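Local coordinates for protein alanine racemase 1 (Caldanaerobacter subterraneus subsp. tengcongensis MB4, PDB 4Y2W) that belongs to the alanine racemase family, joins a TIM-barrel domain to a mostly beta-stranded C-terminal domain, and holds alanine in two pockets of this model, at residues F63-T68 and T81-F86; D101-V106 and R125-I130; N297-L302 and E349-K354; L248-R253 and V335-T340. The protein carries 1 engineered substitution. All blocks are in the same frame, centred on the assembly; numbering follows the deposited sequence.

Contact 1 of 4, residues F63-T68 and T81-F86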
loop_
_atom_site.group_PDB
_atom_site.type_symbol
_atom_site.label_atom_id
_atom_site.label_comp_id
_atom_site.label_asym_id
_atom_site.label_seq_id
_atom_site.Cartn_x
_atom_site.Cartn_y
_atom_site.Cartn_z
ATOM N N PHE A 63 4.712 0.187 23.620
ATOM C CA PHE A 63 4.489 0.328 22.183
ATOM C C PHE A 63 3.072 0.812 21.915
ATOM O O PHE A 63 2.133 0.430 22.611
ATOM C CB PHE A 63 4.716 -0.998 21.454
ATOM C CG PHE A 63 6.159 -1.315 21.204
ATOM C CD1 PHE A 63 6.934 -0.487 20.408
ATOM C CD2 PHE A 63 6.739 -2.450 21.748
ATOM C CE1 PHE A 63 8.266 -0.778 20.169
ATOM C CE2 PHE A 63 8.070 -2.751 21.512
ATOM C CZ PHE A 63 8.835 -1.913 20.721
ATOM N N GLY A 64 2.934 1.654 20.898
ATOM C CA GLY A 64 1.631 2.115 20.436
ATOM C C GLY A 64 1.338 1.567 19.052
ATOM O O GLY A 64 2.183 1.649 18.154
ATOM N N VAL A 65 0.144 0.999 18.888
ATOM C CA VAL A 65 -0.320 0.529 17.587
ATOM C C VAL A 65 -1.776 0.905 17.346
ATOM O O VAL A 65 -2.520 1.209 18.282
ATOM C CB VAL A 65 -0.160 -0.994 17.429
ATOM C CG1 VAL A 65 1.313 -1.361 17.363
ATOM C CG2 VAL A 65 -0.866 -1.741 18.552
ATOM N N ALA A 66 -2.169 0.861 16.075
ATOM C CA ALA A 66 -3.489 1.298 15.641
ATOM C C ALA A 66 -4.567 0.239 15.843
ATOM O O ALA A 66 -5.675 0.564 16.271
ATOM C CB ALA A 66 -3.440 1.716 14.182
ATOM N N THR A 67 -4.245 -1.019 15.536
ATOM C CA THR A 67 -5.246 -2.093 15.501
ATOM C C THR A 67 -4.909 -3.307 16.370
ATOM O O THR A 67 -3.790 -3.460 16.873
ATOM C CB THR A 67 -5.470 -2.586 14.058
ATOM O OG1 THR A 67 -4.261 -3.165 13.552
ATOM C CG2 THR A 67 -5.899 -1.438 13.156
ATOM N N THR A 68 -5.911 -4.166 16.534
ATOM C CA THR A 68 -5.780 -5.418 17.271
ATOM C C THR A 68 -4.751 -6.349 16.627
ATOM O O THR A 68 -3.915 -6.947 17.315
ATOM C CB THR A 68 -7.133 -6.154 17.320
ATOM O OG1 THR A 68 -8.167 -5.234 17.688
ATOM C CG2 THR A 68 -7.097 -7.302 18.322
ATOM N N THR A 81 7.319 -6.448 25.648
ATOM C CA THR A 81 6.972 -5.054 25.924
ATOM C C THR A 81 5.451 -4.851 25.955
ATOM O O THR A 81 4.741 -5.431 25.133
ATOM C CB THR A 81 7.576 -4.123 24.847
ATOM O OG1 THR A 81 8.968 -4.416 24.677
ATOM C CG2 THR A 81 7.425 -2.658 25.230
ATOM N N PRO A 82 4.945 -4.038 26.906
ATOM C CA PRO A 82 3.511 -3.728 26.908
ATOM C C PRO A 82 3.081 -3.014 25.631
ATOM O O PRO A 82 3.819 -2.170 25.123
ATOM C CB PRO A 82 3.349 -2.795 28.116
ATOM C CG PRO A 82 4.514 -3.093 28.994
ATOM C CD PRO A 82 5.636 -3.429 28.058
ATOM N N ILE A 83 1.898 -3.357 25.126
ATOM C CA ILE A 83 1.380 -2.789 23.880
ATOM C C ILE A 83 0.004 -2.168 24.106
ATOM O O ILE A 83 -0.845 -2.759 24.781
ATOM C CB ILE A 83 1.238 -3.868 22.792
ATOM C CG1 ILE A 83 2.580 -4.559 22.539
ATOM C CG2 ILE A 83 0.686 -3.264 21.502
ATOM C CD1 ILE A 83 2.445 -5.943 21.946
ATOM N N LEU A 84 -0.208 -0.984 23.529
ATOM C CA LEU A 84 -1.488 -0.279 23.618
ATOM C C LEU A 84 -2.149 -0.205 22.252
ATOM O O LEU A 84 -1.522 0.201 21.276
ATOM C CB LEU A 84 -1.292 1.139 24.169
ATOM C CG LEU A 84 -2.513 2.069 24.117
ATOM C CD1 LEU A 84 -3.659 1.541 24.964
ATOM C CD2 LEU A 84 -2.135 3.473 24.551
ATOM N N ILE A 85 -3.420 -0.593 22.200
ATOM C CA ILE A 85 -4.233 -0.477 20.995
ATOM C C ILE A 85 -5.077 0.798 21.073
ATOM O O ILE A 85 -5.995 0.886 21.886
ATOM C CB ILE A 85 -5.162 -1.698 20.833
ATOM C CG1 ILE A 85 -4.332 -2.982 20.725
ATOM C CG2 ILE A 85 -6.060 -1.536 19.610
ATOM C CD1 ILE A 85 -5.102 -4.247 21.034
ATOM N N PHE A 86 -4.755 1.779 20.230
ATOM C CA PHE A 86 -5.501 3.040 20.179
ATOM C C PHE A 86 -6.935 2.805 19.726
ATOM O O PHE A 86 -7.870 3.419 20.246
ATOM C CB PHE A 86 -4.847 4.035 19.216
ATOM C CG PHE A 86 -3.459 4.454 19.611
ATOM C CD1 PHE A 86 -3.228 5.082 20.826
ATOM C CD2 PHE A 86 -2.385 4.239 18.759
ATOM C CE1 PHE A 86 -1.950 5.474 21.192
ATOM C CE2 PHE A 86 -1.104 4.630 19.118
ATOM C CZ PHE A 86 -0.886 5.248 20.337
#
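Phe63 and Val65 bond through their backbones to Pro82, Leu84 and Phe86. The two segments are neighbouring parallel strands of the TIM barrel, and helix 68-76 links them as a beta-alpha-beta unit. Phe63 N donates to Pro82 O at 2.9 Å, and Leu84 N returns a bond to Phe63 O at 2.9 Å. Val65 N then reaches Leu84 O at 3.0 Å. Phe86 N closes the ladder on Val65 O at 3.0 Å, with a nearly straight N-H...O angle of 174°. Each odd-numbered residue of strand 63-65 thus uses both its N-H and its carbonyl.

Around the ladder the packing is apolar. Val65 and Ile83 lie on the face turned to helix 68-76, and Val65 CG2 meets Ile83 CG2 at 3.7 Å. At the start of the strands the Phe63 ring crosses the Thr81 side chain at about a right angle, with Phe63 CD2 against Thr81 CG2. Phe63 CG is anti to the carbonyl carbon (chi1 -80°), which starts the ring out beside the backbone N. On the other face, Gly64 has no side chain, and the Phe86 ring reaches back over it until Phe86 CZ is 4.0 Å from Gly64 CA. The Phe86 side chain is about 8 Å from a bound alanine.

Beyond the strand, Thr67 is the N-cap of helix 68-76, its OG1 bonding Glu70 N. Beside this helix start the Ile85 chain ends, its CD1 4.0 Å from Thr68 CA.

Contact 2 of 4, residues D101-V106 and R125-I130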
loop_
_atom_site.group_PDB
_atom_site.type_symbol
_atom_site.label_atom_id
_atom_site.label_comp_id
_atom_site.label_asym_id
_atom_site.label_seq_id
_atom_site.Cartn_x
_atom_site.Cartn_y
_atom_site.Cartn_z
ATOM N N ASP A 101 -2.448 -10.291 26.834
ATOM C CA ASP A 101 -2.133 -9.195 27.743
ATOM C C ASP A 101 -1.823 -7.904 26.982
ATOM O O ASP A 101 -0.701 -7.391 27.017
ATOM C CB ASP A 101 -0.973 -9.600 28.667
ATOM C CG ASP A 101 -0.776 -8.634 29.817
ATOM O OD1 ASP A 101 -1.780 -8.061 30.290
ATOM O OD2 ASP A 101 0.384 -8.450 30.251
ATOM N N LEU A 102 -2.833 -7.395 26.287
ATOM C CA LEU A 102 -2.703 -6.173 25.504
ATOM C C LEU A 102 -3.535 -5.060 26.127
ATOM O O LEU A 102 -4.686 -5.270 26.509
ATOM C CB LEU A 102 -3.147 -6.417 24.058
ATOM C CG LEU A 102 -2.306 -7.422 23.262
ATOM C CD1 LEU A 102 -2.991 -7.774 21.953
ATOM C CD2 LEU A 102 -0.908 -6.885 23.005
ATOM N N THR A 103 -2.943 -3.876 26.228
ATOM C CA THR A 103 -3.631 -2.718 26.774
ATOM C C THR A 103 -4.639 -2.206 25.743
ATOM O O THR A 103 -4.324 -2.100 24.555
ATOM C CB THR A 103 -2.636 -1.603 27.147
ATOM O OG1 THR A 103 -1.522 -2.169 27.846
ATOM C CG2 THR A 103 -3.297 -0.548 28.018
ATOM N N GLN A 104 -5.847 -1.895 26.210
ATOM C CA GLN A 104 -6.945 -1.481 25.343
ATOM C C GLN A 104 -7.433 -0.073 25.676
ATOM O O GLN A 104 -7.483 0.325 26.839
ATOM C CB GLN A 104 -8.112 -2.468 25.470
ATOM C CG GLN A 104 -9.314 -2.167 24.577
ATOM C CD GLN A 104 -8.976 -2.211 23.097
ATOM O OE1 GLN A 104 -8.288 -3.124 22.632
ATOM N NE2 GLN A 104 -9.461 -1.226 22.347
ATOM N N THR A 105 -7.804 0.667 24.638
ATOM C CA THR A 105 -8.380 1.992 24.793
ATOM C C THR A 105 -9.867 1.875 25.115
ATOM O O THR A 105 -10.580 1.081 24.500
ATOM C CB THR A 105 -8.180 2.821 23.513
ATOM O OG1 THR A 105 -6.777 3.016 23.298
ATOM C CG2 THR A 105 -8.862 4.172 23.628
ATOM N N VAL A 106 -10.328 2.670 26.081
ATOM C CA VAL A 106 -11.726 2.645 26.515
ATOM C C VAL A 106 -12.253 4.059 26.763
ATOM O O VAL A 106 -11.588 4.874 27.399
ATOM C CB VAL A 106 -11.896 1.821 27.812
ATOM C CG1 VAL A 106 -13.369 1.725 28.200
ATOM C CG2 VAL A 106 -11.288 0.433 27.651
ATOM N N ARG A 125 -6.314 -9.873 34.421
ATOM C CA ARG A 125 -6.748 -8.487 34.562
ATOM C C ARG A 125 -6.375 -7.682 33.312
ATOM O O ARG A 125 -5.206 -7.618 32.936
ATOM C CB ARG A 125 -6.134 -7.860 35.816
ATOM C CG ARG A 125 -6.194 -8.751 37.055
ATOM C CD ARG A 125 -6.579 -7.978 38.309
ATOM N NE ARG A 125 -5.614 -6.940 38.669
ATOM C CZ ARG A 125 -5.823 -5.999 39.590
ATOM N NH1 ARG A 125 -6.970 -5.948 40.264
ATOM N NH2 ARG A 125 -4.879 -5.098 39.843
ATOM N N ALA A 126 -7.376 -7.074 32.679
ATOM C CA ALA A 126 -7.180 -6.355 31.414
ATOM C C ALA A 126 -6.774 -4.903 31.644
ATOM O O ALA A 126 -7.581 -4.087 32.097
ATOM C CB ALA A 126 -8.445 -6.416 30.567
ATOM N N LYS A 127 -5.520 -4.590 31.327
ATOM C CA LYS A 127 -5.018 -3.221 31.416
ATOM C C LYS A 127 -5.769 -2.328 30.430
ATOM O O LYS A 127 -6.028 -2.742 29.305
ATOM C CB LYS A 127 -3.514 -3.189 31.126
ATOM C CG LYS A 127 -2.671 -3.821 32.224
ATOM C CD LYS A 127 -1.192 -3.898 31.860
ATOM C CE LYS A 127 -0.855 -5.185 31.122
ATOM N NZ LYS A 127 0.611 -5.370 30.916
ATOM N N VAL A 128 -6.145 -1.124 30.859
ATOM C CA VAL A 128 -6.843 -0.176 29.984
ATOM C C VAL A 128 -6.370 1.256 30.189
ATOM O O VAL A 128 -6.011 1.652 31.298
ATOM C CB VAL A 128 -8.378 -0.202 30.171
ATOM C CG1 VAL A 128 -8.959 -1.525 29.698
ATOM C CG2 VAL A 128 -8.763 0.070 31.618
ATOM N N HIS A 129 -6.378 2.018 29.097
ATOM C CA HIS A 129 -6.064 3.442 29.105
ATOM C C HIS A 129 -7.302 4.204 28.655
ATOM O O HIS A 129 -7.910 3.851 27.646
ATOM C CB HIS A 129 -4.905 3.733 28.151
ATOM C CG HIS A 129 -3.562 3.366 28.698
ATOM N ND1 HIS A 129 -2.400 3.966 28.266
ATOM C CD2 HIS A 129 -3.193 2.478 29.651
ATOM C CE1 HIS A 129 -1.372 3.456 28.920
ATOM N NE2 HIS A 129 -1.826 2.552 29.769
ATOM N N ILE A 130 -7.646 5.258 29.355
ATOM C CA ILE A 130 -8.838 6.003 29.034
ATOM C C ILE A 130 -8.551 7.156 28.083
ATOM O O ILE A 130 -7.668 7.934 28.322
ATOM C CB ILE A 130 -9.511 6.484 30.329
ATOM C CG1 ILE A 130 -9.836 5.306 31.225
ATOM C CG2 ILE A 130 -10.781 7.222 30.041
ATOM C CD1 ILE A 130 -10.626 4.208 30.564
#
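Lys127 and Asp101 form a salt bridge, Lys127 NZ to Asp101 OD2 at 3.2 Å. The ammonium comes from above the carboxylate plane, 37° out of it. A bend at chi3 of Lys127 (-89°) turns CE beside OD1 of the same carboxylate. Asp101 lies in the loop leading to strand 103-106 of the TIM barrel, and Lys127 on strand 126-131.

Three backbone bonds join these two parallel neighbours. Gln104 N donates to Lys127 O at 3.2 Å, His129 N to Gln104 O at 3.0 Å, and Val106 N to His129 O at 3.1 Å.

Side chains pack on both faces. Thr103 CG2 lies obliquely by the His129 ring, 3.4 Å from His129 CD2. On the face of Gln104 and Val128, Val106 CG2 touches Val128 CG1 at 3.7 Å. Ile130 CD1 swings in beside Val106 CB at 3.9 Å.

The polar ends are held from outside. Thr103 OG1 bonds Tyr62 OH, Thr105 OG1 bonds Tyr166 OH and Ile85 O, and Gln104 OE1 bonds Thr89 OG1. His129 NE2 bonds Glu163 OE1, and its ring meets that of His205. These bonds probably fix how the hydroxyls and the imidazole are turned.

The two strands and helix 109-121 make one beta-alpha-beta unit, with Val128 resting on Leu115 of that helix. Strand 83-85 continues the barrel beyond strand 103-106, and strand 160-166 continues it beyond strand 126-131.

Contact 3 of 4, residues N297-L302 and E349-K354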
loop_
_atom_site.group_PDB
_atom_site.type_symbol
_atom_site.label_atom_id
_atom_site.label_comp_id
_atom_site.label_asym_id
_atom_site.label_seq_id
_atom_site.Cartn_x
_atom_site.Cartn_y
_atom_site.Cartn_z
ATOM N N ASN A 297 6.515 12.734 -14.895
ATOM C CA ASN A 297 7.117 13.963 -15.434
ATOM C C ASN A 297 7.284 15.120 -14.434
ATOM O O ASN A 297 7.252 16.287 -14.836
ATOM C CB ASN A 297 6.326 14.465 -16.657
ATOM C CG ASN A 297 6.511 13.590 -17.875
ATOM O OD1 ASN A 297 7.619 13.467 -18.400
ATOM N ND2 ASN A 297 5.423 12.991 -18.349
ATOM N N ASN A 298 7.449 14.817 -13.146
ATOM C CA ASN A 298 7.811 15.849 -12.162
ATOM C C ASN A 298 8.348 15.261 -10.867
ATOM O O ASN A 298 7.821 15.502 -9.777
ATOM C CB ASN A 298 6.663 16.842 -11.881
ATOM C CG ASN A 298 5.441 16.178 -11.286
ATOM O OD1 ASN A 298 5.156 15.021 -11.581
ATOM N ND2 ASN A 298 4.713 16.905 -10.446
ATOM N N TYR A 299 9.406 14.478 -11.007
ATOM C CA TYR A 299 10.277 14.162 -9.890
ATOM C C TYR A 299 11.618 13.713 -10.441
ATOM O O TYR A 299 11.711 13.289 -11.593
ATOM C CB TYR A 299 9.673 13.088 -8.976
ATOM C CG TYR A 299 10.221 13.129 -7.560
ATOM C CD1 TYR A 299 9.956 14.213 -6.718
ATOM C CD2 TYR A 299 11.005 12.091 -7.059
ATOM C CE1 TYR A 299 10.460 14.259 -5.428
ATOM C CE2 TYR A 299 11.510 12.131 -5.770
ATOM C CZ TYR A 299 11.236 13.215 -4.958
ATOM O OH TYR A 299 11.736 13.250 -3.676
ATOM N N LYS A 300 12.654 13.827 -9.620
ATOM C CA LYS A 300 13.983 13.381 -9.998
ATOM C C LYS A 300 14.518 12.437 -8.935
ATOM O O LYS A 300 14.483 12.754 -7.746
ATOM C CB LYS A 300 14.911 14.579 -10.180
ATOM C CG LYS A 300 14.417 15.568 -11.222
ATOM C CD LYS A 300 15.323 16.782 -11.325
ATOM C CE LYS A 300 14.812 17.749 -12.382
ATOM N NZ LYS A 300 15.801 18.825 -12.673
ATOM N N LEU A 301 14.988 11.270 -9.372
ATOM C CA LEU A 301 15.555 10.259 -8.478
ATOM C C LEU A 301 17.069 10.363 -8.500
ATOM O O LEU A 301 17.640 10.994 -9.389
ATOM C CB LEU A 301 15.141 8.854 -8.919
ATOM C CG LEU A 301 13.669 8.618 -9.263
ATOM C CD1 LEU A 301 13.467 7.181 -9.725
ATOM C CD2 LEU A 301 12.761 8.930 -8.085
ATOM N N LEU A 302 17.715 9.733 -7.528
ATOM C CA LEU A 302 19.170 9.770 -7.425
ATOM C C LEU A 302 19.794 8.543 -8.069
ATOM O O LEU A 302 19.356 7.418 -7.832
ATOM C CB LEU A 302 19.609 9.870 -5.965
ATOM C CG LEU A 302 19.333 11.206 -5.275
ATOM C CD1 LEU A 302 19.617 11.101 -3.784
ATOM C CD2 LEU A 302 20.160 12.319 -5.903
ATOM N N GLU A 349 10.537 13.862 3.186
ATOM C CA GLU A 349 9.801 15.124 3.300
ATOM C C GLU A 349 9.664 15.831 1.947
ATOM O O GLU A 349 8.603 16.376 1.635
ATOM C CB GLU A 349 10.459 16.055 4.323
ATOM C CG GLU A 349 9.566 17.227 4.720
ATOM C CD GLU A 349 10.138 18.078 5.838
ATOM O OE1 GLU A 349 9.443 19.027 6.274
ATOM O OE2 GLU A 349 11.276 17.805 6.277
ATOM N N SER A 350 10.735 15.821 1.155
ATOM C CA SER A 350 10.697 16.383 -0.199
ATOM C C SER A 350 9.622 15.708 -1.049
ATOM O O SER A 350 8.899 16.380 -1.787
ATOM C CB SER A 350 12.053 16.236 -0.888
ATOM O OG SER A 350 13.058 16.946 -0.197
ATOM N N MET A 351 9.526 14.383 -0.942
ATOM C CA MET A 351 8.514 13.622 -1.668
ATOM C C MET A 351 7.106 13.979 -1.192
ATOM O O MET A 351 6.205 14.181 -2.003
ATOM C CB MET A 351 8.759 12.120 -1.522
ATOM C CG MET A 351 7.718 11.257 -2.222
ATOM S SD MET A 351 8.328 9.634 -2.719
ATOM C CE MET A 351 9.307 10.083 -4.150
ATOM N N ALA A 352 6.931 14.064 0.125
ATOM C CA ALA A 352 5.645 14.430 0.726
ATOM C C ALA A 352 5.166 15.812 0.274
ATOM O O ALA A 352 3.976 16.013 0.024
ATOM C CB ALA A 352 5.744 14.383 2.241
ATOM N N ASP A 353 6.098 16.756 0.170
ATOM C CA ASP A 353 5.782 18.107 -0.291
ATOM C C ASP A 353 5.300 18.090 -1.737
ATOM O O ASP A 353 4.251 18.650 -2.048
ATOM C CB ASP A 353 7.003 19.023 -0.171
ATOM C CG ASP A 353 7.455 19.217 1.263
ATOM O OD1 ASP A 353 6.702 18.854 2.191
ATOM O OD2 ASP A 353 8.574 19.733 1.467
ATOM N N LYS A 354 6.059 17.426 -2.606
ATOM C CA LYS A 354 5.759 17.385 -4.040
ATOM C C LYS A 354 4.341 16.889 -4.352
ATOM O O LYS A 354 3.695 17.411 -5.257
ATOM C CB LYS A 354 6.800 16.526 -4.777
ATOM C CG LYS A 354 6.635 16.459 -6.297
ATOM C CD LYS A 354 6.956 17.776 -6.996
ATOM C CE LYS A 354 8.450 18.059 -7.047
ATOM N NZ LYS A 354 8.772 19.170 -7.988
#
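Tyr299 carries most of this contact, packing its ring against Met351 and Lys354 of helix 348-354. Tyr299 itself lies just before strand 300-303 of the C-terminal domain. Its CG is anti to the backbone N (chi1 -156°), which starts the ring toward the helix.

The apolar part is the meeting of Tyr299 and Met351. Their side chains cross at about a right angle. The Met351 chain bends at chi3 (-76°), and this brings its methyl to the ring. Met351 CE is 3.4 Å from Tyr299 CE2 and 3.8 Å from Tyr299 CZ. Leu301 CD2, two residues on and in the strand, lies at the ring's edge, in its plane.

The second kind of contact is made by the aliphatic part of Lys354. This chain crosses the Tyr299 ring obliquely, with Lys354 CG 4.0 Å from Tyr299 CD1. Lys354 CD also lies 3.7 Å from Asn298 O.

At the far end of the ring, Tyr299 OH lies 3.7 Å from Met351 N and 4.1 Å from Ser350 CB, without a hydrogen bond to either. The helix keeps its own bond there, from Lys354 N to Ser350 O at 3.1 Å, which sets Lys354 one turn along from Ser350.

Outside the two segments, Tyr299 also packs on Ile310 and Val346, and Met351 on Leu295, Ile338 and Val362. The contact therefore rests on dispersion and shape. A buried ring and a buried methionine meet by carbon contacts, and the methylenes of an exposed lysine add to them.

Contact 4 of 4, residues L248-R253 and V335-T340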
loop_
_atom_site.group_PDB
_atom_site.type_symbol
_atom_site.label_atom_id
_atom_site.label_comp_id
_atom_site.label_asym_id
_atom_site.label_seq_id
_atom_site.Cartn_x
_atom_site.Cartn_y
_atom_site.Cartn_z
ATOM N N LEU A 248 15.278 4.969 6.555
ATOM C CA LEU A 248 14.802 4.198 5.409
ATOM C C LEU A 248 15.385 4.698 4.097
ATOM O O LEU A 248 15.404 5.902 3.842
ATOM C CB LEU A 248 13.281 4.268 5.331
ATOM C CG LEU A 248 12.623 3.529 4.161
ATOM C CD1 LEU A 248 11.283 2.955 4.597
ATOM C CD2 LEU A 248 12.462 4.413 2.928
ATOM N N ARG A 249 15.838 3.766 3.260
ATOM C CA ARG A 249 16.202 4.079 1.877
ATOM C C ARG A 249 15.366 3.238 0.907
ATOM O O ARG A 249 15.499 2.015 0.858
ATOM C CB ARG A 249 17.690 3.843 1.631
ATOM C CG ARG A 249 18.612 4.762 2.417
ATOM C CD ARG A 249 19.888 5.043 1.639
ATOM N NE ARG A 249 20.507 3.811 1.151
ATOM C CZ ARG A 249 21.270 3.706 0.062
ATOM N NH1 ARG A 249 21.541 4.760 -0.704
ATOM N NH2 ARG A 249 21.766 2.521 -0.270
ATOM N N PHE A 250 14.502 3.905 0.147
ATOM C CA PHE A 250 13.654 3.252 -0.844
ATOM C C PHE A 250 14.423 3.240 -2.157
ATOM O O PHE A 250 14.628 4.288 -2.760
ATOM C CB PHE A 250 12.332 4.021 -0.974
ATOM C CG PHE A 250 11.266 3.325 -1.781
ATOM C CD1 PHE A 250 11.382 1.993 -2.177
ATOM C CD2 PHE A 250 10.104 4.013 -2.111
ATOM C CE1 PHE A 250 10.379 1.380 -2.908
ATOM C CE2 PHE A 250 9.099 3.404 -2.839
ATOM C CZ PHE A 250 9.236 2.084 -3.239
ATOM N N THR A 251 14.863 2.056 -2.582
ATOM C CA THR A 251 15.780 1.933 -3.716
ATOM C C THR A 251 15.317 0.918 -4.763
ATOM O O THR A 251 14.482 0.053 -4.486
ATOM C CB THR A 251 17.187 1.530 -3.234
ATOM O OG1 THR A 251 17.208 0.139 -2.891
ATOM C CG2 THR A 251 17.601 2.363 -2.019
ATOM N N THR A 252 15.870 1.046 -5.968
ATOM C CA THR A 252 15.655 0.084 -7.051
ATOM C C THR A 252 16.888 0.014 -7.954
ATOM O O THR A 252 17.915 0.622 -7.651
ATOM C CB THR A 252 14.407 0.428 -7.882
ATOM O OG1 THR A 252 14.147 -0.632 -8.807
ATOM C CG2 THR A 252 14.588 1.731 -8.647
ATOM N N ARG A 253 16.791 -0.731 -9.055
ATOM C CA ARG A 253 17.947 -0.967 -9.920
ATOM C C ARG A 253 17.663 -0.673 -11.386
ATOM O O ARG A 253 16.517 -0.732 -11.838
ATOM C CB ARG A 253 18.417 -2.416 -9.791
ATOM C CG ARG A 253 18.826 -2.825 -8.386
ATOM C CD ARG A 253 20.185 -2.268 -8.006
ATOM N NE ARG A 253 20.372 -2.260 -6.555
ATOM C CZ ARG A 253 21.548 -2.189 -5.930
ATOM N NH1 ARG A 253 22.694 -2.125 -6.610
ATOM N NH2 ARG A 253 21.575 -2.194 -4.605
ATOM N N VAL A 335 19.291 2.866 -7.886
ATOM C CA VAL A 335 18.505 4.080 -8.091
ATOM C C VAL A 335 17.705 4.363 -6.825
ATOM O O VAL A 335 16.843 3.573 -6.444
ATOM C CB VAL A 335 17.554 3.948 -9.292
ATOM C CG1 VAL A 335 16.666 5.182 -9.416
ATOM C CG2 VAL A 335 18.352 3.731 -10.570
ATOM N N VAL A 336 17.996 5.486 -6.175
ATOM C CA VAL A 336 17.357 5.836 -4.908
ATOM C C VAL A 336 16.125 6.706 -5.154
ATOM O O VAL A 336 16.186 7.711 -5.857
ATOM C CB VAL A 336 18.345 6.548 -3.955
ATOM C CG1 VAL A 336 17.653 6.987 -2.670
ATOM C CG2 VAL A 336 19.512 5.626 -3.637
ATOM N N ILE A 337 15.010 6.291 -4.561
ATOM C CA ILE A 337 13.726 6.970 -4.690
ATOM C C ILE A 337 13.474 7.865 -3.481
ATOM O O ILE A 337 13.010 9.001 -3.618
ATOM C CB ILE A 337 12.587 5.939 -4.788
ATOM C CG1 ILE A 337 12.864 4.949 -5.927
ATOM C CG2 ILE A 337 11.247 6.635 -4.986
ATOM C CD1 ILE A 337 12.187 3.606 -5.749
ATOM N N ILE A 338 13.758 7.317 -2.300
ATOM C CA ILE A 338 13.717 8.042 -1.035
ATOM C C ILE A 338 15.025 7.760 -0.317
ATOM O O ILE A 338 15.434 6.603 -0.218
ATOM C CB ILE A 338 12.567 7.559 -0.129
ATOM C CG1 ILE A 338 11.218 7.715 -0.836
ATOM C CG2 ILE A 338 12.583 8.309 1.201
ATOM C CD1 ILE A 338 10.062 7.078 -0.094
ATOM N N GLY A 339 15.678 8.807 0.177
ATOM C CA GLY A 339 16.910 8.651 0.945
ATOM C C GLY A 339 18.156 9.249 0.313
ATOM O O GLY A 339 18.081 10.040 -0.627
ATOM N N THR A 340 19.308 8.836 0.838
ATOM C CA THR A 340 20.594 9.469 0.554
ATOM C C THR A 340 21.407 8.650 -0.446
ATOM O O THR A 340 21.293 7.428 -0.491
ATOM C CB THR A 340 21.402 9.643 1.863
ATOM O OG1 THR A 340 20.724 10.568 2.723
ATOM C CG2 THR A 340 22.819 10.156 1.601
#
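Phe250 faces both Ile337 and Ile338, which makes a classic beta bulge between two antiparallel strands of the C-terminal domain. The register shifts by one residue between Phe250 and Thr251.

The backbone bonds define the bulge. Phe250 O accepts two of them: Ile337 N at 2.7 Å, close to the C=O axis, and Ile338 N at 3.2 Å, on a lone pair with a C=O...N angle of 134°. Phe250 N donates to Ile338 O at 2.9 Å. Further along, Thr252 and Val335 form a regular hydrogen-bonded pair, with Thr252 N 2.7 Å from Val335 O and a return bond from Val335 N to Thr252 O. Between that pair and the bulge, Thr251 and Val336 form a non-hydrogen-bonded pair.

One charged side chain joins in. Arg249 NH1 bonds Thr340 O at 2.7 Å, in the plane of the guanidinium. Arg249 NH2 makes salt bridges outside the segments with Glu12 and Glu334, so NH1 and NH2 of the guanidinium both have partners.

The chain turns a corner at Ile337, Ile338 and Gly339, the bulge included. At the backbone angles of Gly339 a CB would be jammed against the carbonyl of Ile338.

The rest is packing. Ile337 also touches Met351 and Ile338 touches Val348, which joins the bulge to helix 348-354. Ile337 CD1 makes a CH-pi contact over the centre of the Phe250 ring, 3.9 Å from its centroid. Ile338 CD1 instead meets the edge of the same ring, 3.7 Å from Phe250 CD2.

Overall arrangement
The four contacts fall into two pairs, one in each domain. Contacts 1 and 2 come first along the chain, in series, and lie in the TIM barrel with centres 10 Å apart. They share a seam, since strands 83-85 and 103-106 are neighbours there, and Thr103 N reaches Ile83 O. Contacts 3 and 4 belong to the C-terminal domain, with centres 12 Å apart. Their segments alternate along the chain, and Leu302 O meets Val336 N within one mixed sheet. Contacts 1 and 4 have centres 29 Å apart, on opposite sides of the chain's centre, and their nearest atoms are about 16 Å apart. The two pairs thus describe separate domains and do not touch.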